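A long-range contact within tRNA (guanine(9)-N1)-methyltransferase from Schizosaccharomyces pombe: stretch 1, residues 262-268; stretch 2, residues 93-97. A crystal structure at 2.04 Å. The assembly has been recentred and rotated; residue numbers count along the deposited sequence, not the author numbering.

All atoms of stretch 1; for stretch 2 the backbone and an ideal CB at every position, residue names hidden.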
ATOM      1  N   SER A 262      -4.567   7.029   2.766  1.00 16.54           N
ATOM      2  CA  SER A 262      -5.245   7.987   1.921  1.00 17.39           C
ATOM      3  C   SER A 262      -6.194   8.858   2.746  1.00 18.48           C
ATOM      4  O   SER A 262      -6.264  10.091   2.567  1.00 17.46           O
ATOM      5  CB  SER A 262      -5.986   7.216   0.814  1.00 18.49           C
ATOM      6  OG  SER A 262      -6.629   8.089  -0.100  1.00 18.55           O
ATOM      7  N   LEU A 263      -6.882   8.232   3.698  1.00 18.72           N
ATOM      8  CA  LEU A 263      -7.774   8.981   4.573  1.00 19.97           C
ATOM      9  C   LEU A 263      -7.026   9.887   5.552  1.00 19.93           C
ATOM     10  O   LEU A 263      -7.513  10.960   5.943  1.00 19.78           O
ATOM     11  CB  LEU A 263      -8.754   8.053   5.283  1.00 20.12           C
ATOM     12  CG  LEU A 263      -9.859   7.531   4.333  1.00 23.09           C
ATOM     13  CD1 LEU A 263     -10.773   6.491   5.018  1.00 22.76           C
ATOM     14  CD2 LEU A 263     -10.689   8.632   3.757  1.00 21.17           C
ATOM     15  N   TRP A 264      -5.827   9.477   5.941  1.00 20.84           N
ATOM     16  CA  TRP A 264      -5.020  10.340   6.769  1.00 20.68           C
ATOM     17  C   TRP A 264      -4.675  11.618   6.003  1.00 21.34           C
ATOM     18  O   TRP A 264      -4.725  12.706   6.571  1.00 21.35           O
ATOM     19  CB  TRP A 264      -3.744   9.664   7.285  1.00 20.53           C
ATOM     20  CG  TRP A 264      -3.084  10.557   8.323  1.00 22.17           C
ATOM     21  CD1 TRP A 264      -3.350  10.594   9.654  1.00 21.71           C
ATOM     22  CD2 TRP A 264      -2.081  11.566   8.081  1.00 22.00           C
ATOM     23  NE1 TRP A 264      -2.575  11.567  10.273  1.00 22.48           N
ATOM     24  CE2 TRP A 264      -1.782  12.169   9.328  1.00 23.69           C
ATOM     25  CE3 TRP A 264      -1.411  12.012   6.931  1.00 21.10           C
ATOM     26  CZ2 TRP A 264      -0.840  13.208   9.459  1.00 22.27           C
ATOM     27  CZ3 TRP A 264      -0.482  13.039   7.054  1.00 23.00           C
ATOM     28  CH2 TRP A 264      -0.198  13.625   8.312  1.00 22.36           C
ATOM     29  N   LEU A 265      -4.313  11.498   4.729  1.00 21.68           N
ATOM     30  CA  LEU A 265      -4.079  12.700   3.918  1.00 22.66           C
ATOM     31  C   LEU A 265      -5.261  13.672   4.009  1.00 23.48           C
ATOM     32  O   LEU A 265      -5.076  14.876   4.215  1.00 23.62           O
ATOM     33  CB  LEU A 265      -3.767  12.337   2.470  1.00 21.92           C
ATOM     34  CG  LEU A 265      -2.488  11.519   2.332  1.00 23.30           C
ATOM     35  CD1 LEU A 265      -2.286  11.062   0.903  1.00 25.14           C
ATOM     36  CD2 LEU A 265      -1.259  12.301   2.861  1.00 19.76           C
ATOM     37  N   GLU A 266      -6.475  13.138   3.879  1.00 24.08           N
ATOM     38  CA  GLU A 266      -7.678  13.952   3.978  1.00 25.87           C
ATOM     39  C   GLU A 266      -7.908  14.538   5.375  1.00 26.02           C
ATOM     40  O   GLU A 266      -8.087  15.750   5.527  1.00 27.14           O
ATOM     41  CB  GLU A 266      -8.897  13.131   3.563  1.00 25.14           C
ATOM     42  CG  GLU A 266     -10.186  13.899   3.790  1.00 31.09           C
ATOM     43  CD  GLU A 266     -11.384  13.370   3.007  1.00 34.44           C
ATOM     44  OE1 GLU A 266     -11.215  12.551   2.077  1.00 34.01           O
ATOM     45  OE2 GLU A 266     -12.500  13.821   3.332  1.00 39.58           O
ATOM     46  N   TYR A 267      -7.925  13.679   6.390  1.00 26.12           N
ATOM     47  CA  TYR A 267      -8.360  14.118   7.717  1.00 26.91           C
ATOM     48  C   TYR A 267      -7.202  14.607   8.577  1.00 27.03           C
ATOM     49  O   TYR A 267      -7.397  15.448   9.454  1.00 27.00           O
ATOM     50  CB  TYR A 267      -9.098  12.980   8.462  1.00 27.44           C
ATOM     51  CG  TYR A 267     -10.310  12.404   7.761  1.00 28.94           C
ATOM     52  CD1 TYR A 267     -11.258  13.232   7.145  1.00 32.91           C
ATOM     53  CD2 TYR A 267     -10.527  11.026   7.727  1.00 32.20           C
ATOM     54  CE1 TYR A 267     -12.411  12.683   6.496  1.00 32.74           C
ATOM     55  CE2 TYR A 267     -11.665  10.473   7.087  1.00 31.97           C
ATOM     56  CZ  TYR A 267     -12.587  11.305   6.469  1.00 33.47           C
ATOM     57  OH  TYR A 267     -13.708  10.755   5.857  1.00 35.76           O
ATOM     58  N   ARG A 268      -6.004  14.071   8.321  1.00 26.92           N
ATOM     59  CA  ARG A 268      -4.827  14.261   9.203  1.00 27.35           C
ATOM     60  C   ARG A 268      -5.045  13.861  10.674  1.00 26.93           C
ATOM     61  O   ARG A 268      -4.468  14.455  11.614  1.00 27.79           O
ATOM     62  CB  ARG A 268      -4.215  15.651   9.017  1.00 28.24           C
ATOM     63  CG  ARG A 268      -3.619  15.834   7.612  1.00 29.83           C
ATOM     64  CD  ARG A 268      -3.052  17.220   7.418  1.00 34.66           C
ATOM     65  NE  ARG A 268      -1.758  17.369   8.081  1.00 37.06           N
ATOM     66  CZ  ARG A 268      -0.580  17.127   7.498  1.00 38.52           C
ATOM     67  NH1 ARG A 268      -0.526  16.723   6.227  1.00 38.18           N
ATOM     68  NH2 ARG A 268       0.549  17.280   8.195  1.00 37.22           N
ATOM     69  N   UNK A  93     -19.167   7.055   3.319  1.00 28.96           N
ATOM     70  CA  UNK A  93     -18.163   8.138   3.478  1.00 29.66           C
ATOM     71  C   UNK A  93     -18.399   9.220   2.445  1.00 29.78           C
ATOM     72  O   UNK A  93     -18.547   8.955   1.242  1.00 29.18           O
ATOM     73  CB  UNK A  93     -16.738   7.595   3.347  1.00 29.66           C
ATOM     74  N   UNK A  94     -18.454  10.453   2.916  1.00 30.51           N
ATOM     75  CA  UNK A  94     -18.656  11.553   2.014  1.00 31.83           C
ATOM     76  C   UNK A  94     -17.372  12.378   1.956  1.00 32.02           C
ATOM     77  O   UNK A  94     -16.718  12.573   2.970  1.00 31.75           O
ATOM     78  CB  UNK A  94     -19.850  12.405   2.449  1.00 31.83           C
ATOM     79  N   UNK A  95     -17.003  12.816   0.752  1.00 32.38           N
ATOM     80  CA  UNK A  95     -15.824  13.635   0.556  1.00 32.57           C
ATOM     81  C   UNK A  95     -16.202  15.109   0.376  1.00 33.10           C
ATOM     82  O   UNK A  95     -17.023  15.452  -0.482  1.00 32.05           O
ATOM     83  CB  UNK A  95     -15.031  13.136  -0.653  1.00 32.57           C
ATOM     84  N   UNK A  96     -15.572  15.977   1.174  1.00 33.77           N
ATOM     85  CA  UNK A  96     -15.836  17.420   1.128  1.00 35.06           C
ATOM     86  C   UNK A  96     -14.644  18.186   0.573  1.00 34.81           C
ATOM     87  O   UNK A  96     -13.502  17.952   0.962  1.00 34.69           O
ATOM     88  CB  UNK A  96     -16.184  17.943   2.523  1.00 35.06           C
ATOM     89  N   UNK A  97     -14.911  19.112  -0.335  1.00 35.13           N
ATOM     90  CA  UNK A  97     -13.892  20.077  -0.706  1.00 34.74           C
ATOM     91  C   UNK A  97     -13.098  19.755  -1.946  1.00 34.20           C
ATOM     92  O   UNK A  97     -13.450  18.870  -2.712  1.00 33.90           O
ATOM     93  CB  UNK A  97     -12.917  20.245   0.461  1.00 34.74           C
TER

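At position 93 the CA-to-CB bond points toward stretch 1, and the ideal CB lies 5.0 Å from OH of Tyr267, so a side chain longer than a few atoms can reach the helix surface. That surface offers three things: the carboxylate of Glu266, the hydroxyl of Tyr267, and the methyl CD2 of Leu263. A carboxylate invites a positive charge, and the neighbouring hydroxyl could serve the same donor group. Lysine or arginine would suit; glutamine is conceivable but would leave the charge unanswered, and an acid would be repelled. The deposited residue is Arg93. With chi1 and chi2 both t, its chain extends toward the helix before chi3 turns to p. Its NH1 donates to OH of Tyr267 at 3.0 Å, with an N-H...acceptor angle of 153°, and the hydroxyl lies at the edge of the guanidinium, near its plane. The same NH1 forms a salt bridge with OE1 of Glu266 at 3.0 Å; the hydrogen bond within it is weak (135°), as is a second one from NH1 to OE2 of Glu266 at 3.3 Å. Over one face of the guanidinium, which has no hydrogens to donate, sits Leu263, its CD2 3.5 Å from CZ of Arg93.

Position 94 points its CA-to-CB bond away, and its ideal CB finds nothing of stretch 1 within 5.5 Å. Phi/psi of -111/139 is an extended conformation that beta-branched residues tolerate well, but many others would fit. The residue is Ile94, whose side chain comes no nearer than 6.8 Å, from CG2 of Ile94 to OH of Tyr267.

At position 95 the bond runs sideways, yet the ideal CB is 4.7 Å from OE1 of Glu266. The nearby carboxylate favours a basic or neutral polar residue over an acidic one. Arg95 is found here. Its CG passes 3.9 Å from OE1 of Glu266, but from there the chain leads away, CZ of Arg95 lying 7.0 Å from the same OE1, and its NE and NH2 are hydrogen-bonded elsewhere in the structure.

Position 96 is also sideways, with no atom of stretch 1 within 5.5 Å of the ideal CB, so the contact sets little preference. Leu96 occupies it; its closest approach is through the backbone, N lying 4.3 Å from OE2 of Glu266.

At position 97, with phi/psi 97/-169, a CB would be jammed against the carbonyl O of the preceding residue, which calls for glycine, and Gly97 is present.

Stretch 2, residues 93-97: RIRLG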
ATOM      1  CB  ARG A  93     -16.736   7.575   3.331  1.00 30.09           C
ATOM      2  CG  ARG A  93     -15.657   8.497   3.885  1.00 31.47           C
ATOM      3  CD  ARG A  93     -14.246   7.986   3.537  1.00 34.81           C
ATOM      4  NE  ARG A  93     -13.794   8.461   2.220  1.00 37.91           N
ATOM      5  CZ  ARG A  93     -13.415   9.710   1.935  1.00 39.17           C
ATOM      6  NH1 ARG A  93     -13.417  10.661   2.872  1.00 39.10           N
ATOM      7  NH2 ARG A  93     -13.021  10.009   0.702  1.00 39.83           N
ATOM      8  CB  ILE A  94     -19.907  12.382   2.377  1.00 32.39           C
ATOM      9  CG1 ILE A  94     -20.125  13.481   1.353  1.00 33.77           C
ATOM     10  CG2 ILE A  94     -19.789  13.044   3.763  1.00 33.89           C
ATOM     11  CD1 ILE A  94     -21.392  14.217   1.599  1.00 39.37           C
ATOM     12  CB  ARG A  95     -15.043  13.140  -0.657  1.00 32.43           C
ATOM     13  CG  ARG A  95     -13.628  13.674  -0.738  1.00 33.42           C
ATOM     14  CD  ARG A  95     -13.406  14.316  -2.079  1.00 36.39           C
ATOM     15  NE  ARG A  95     -13.362  13.326  -3.119  1.00 37.22           N
ATOM     16  CZ  ARG A  95     -13.806  13.494  -4.359  1.00 35.98           C
ATOM     17  NH1 ARG A  95     -14.354  14.636  -4.745  1.00 36.19           N
ATOM     18  NH2 ARG A  95     -13.708  12.489  -5.207  1.00 34.35           N
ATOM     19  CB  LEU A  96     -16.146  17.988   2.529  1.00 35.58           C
ATOM     20  CG  LEU A  96     -16.813  17.174   3.647  1.00 38.36           C
ATOM     21  CD1 LEU A  96     -16.564  17.889   4.979  1.00 40.98           C
ATOM     22  CD2 LEU A  96     -18.304  16.980   3.418  1.00 39.60           C
TER
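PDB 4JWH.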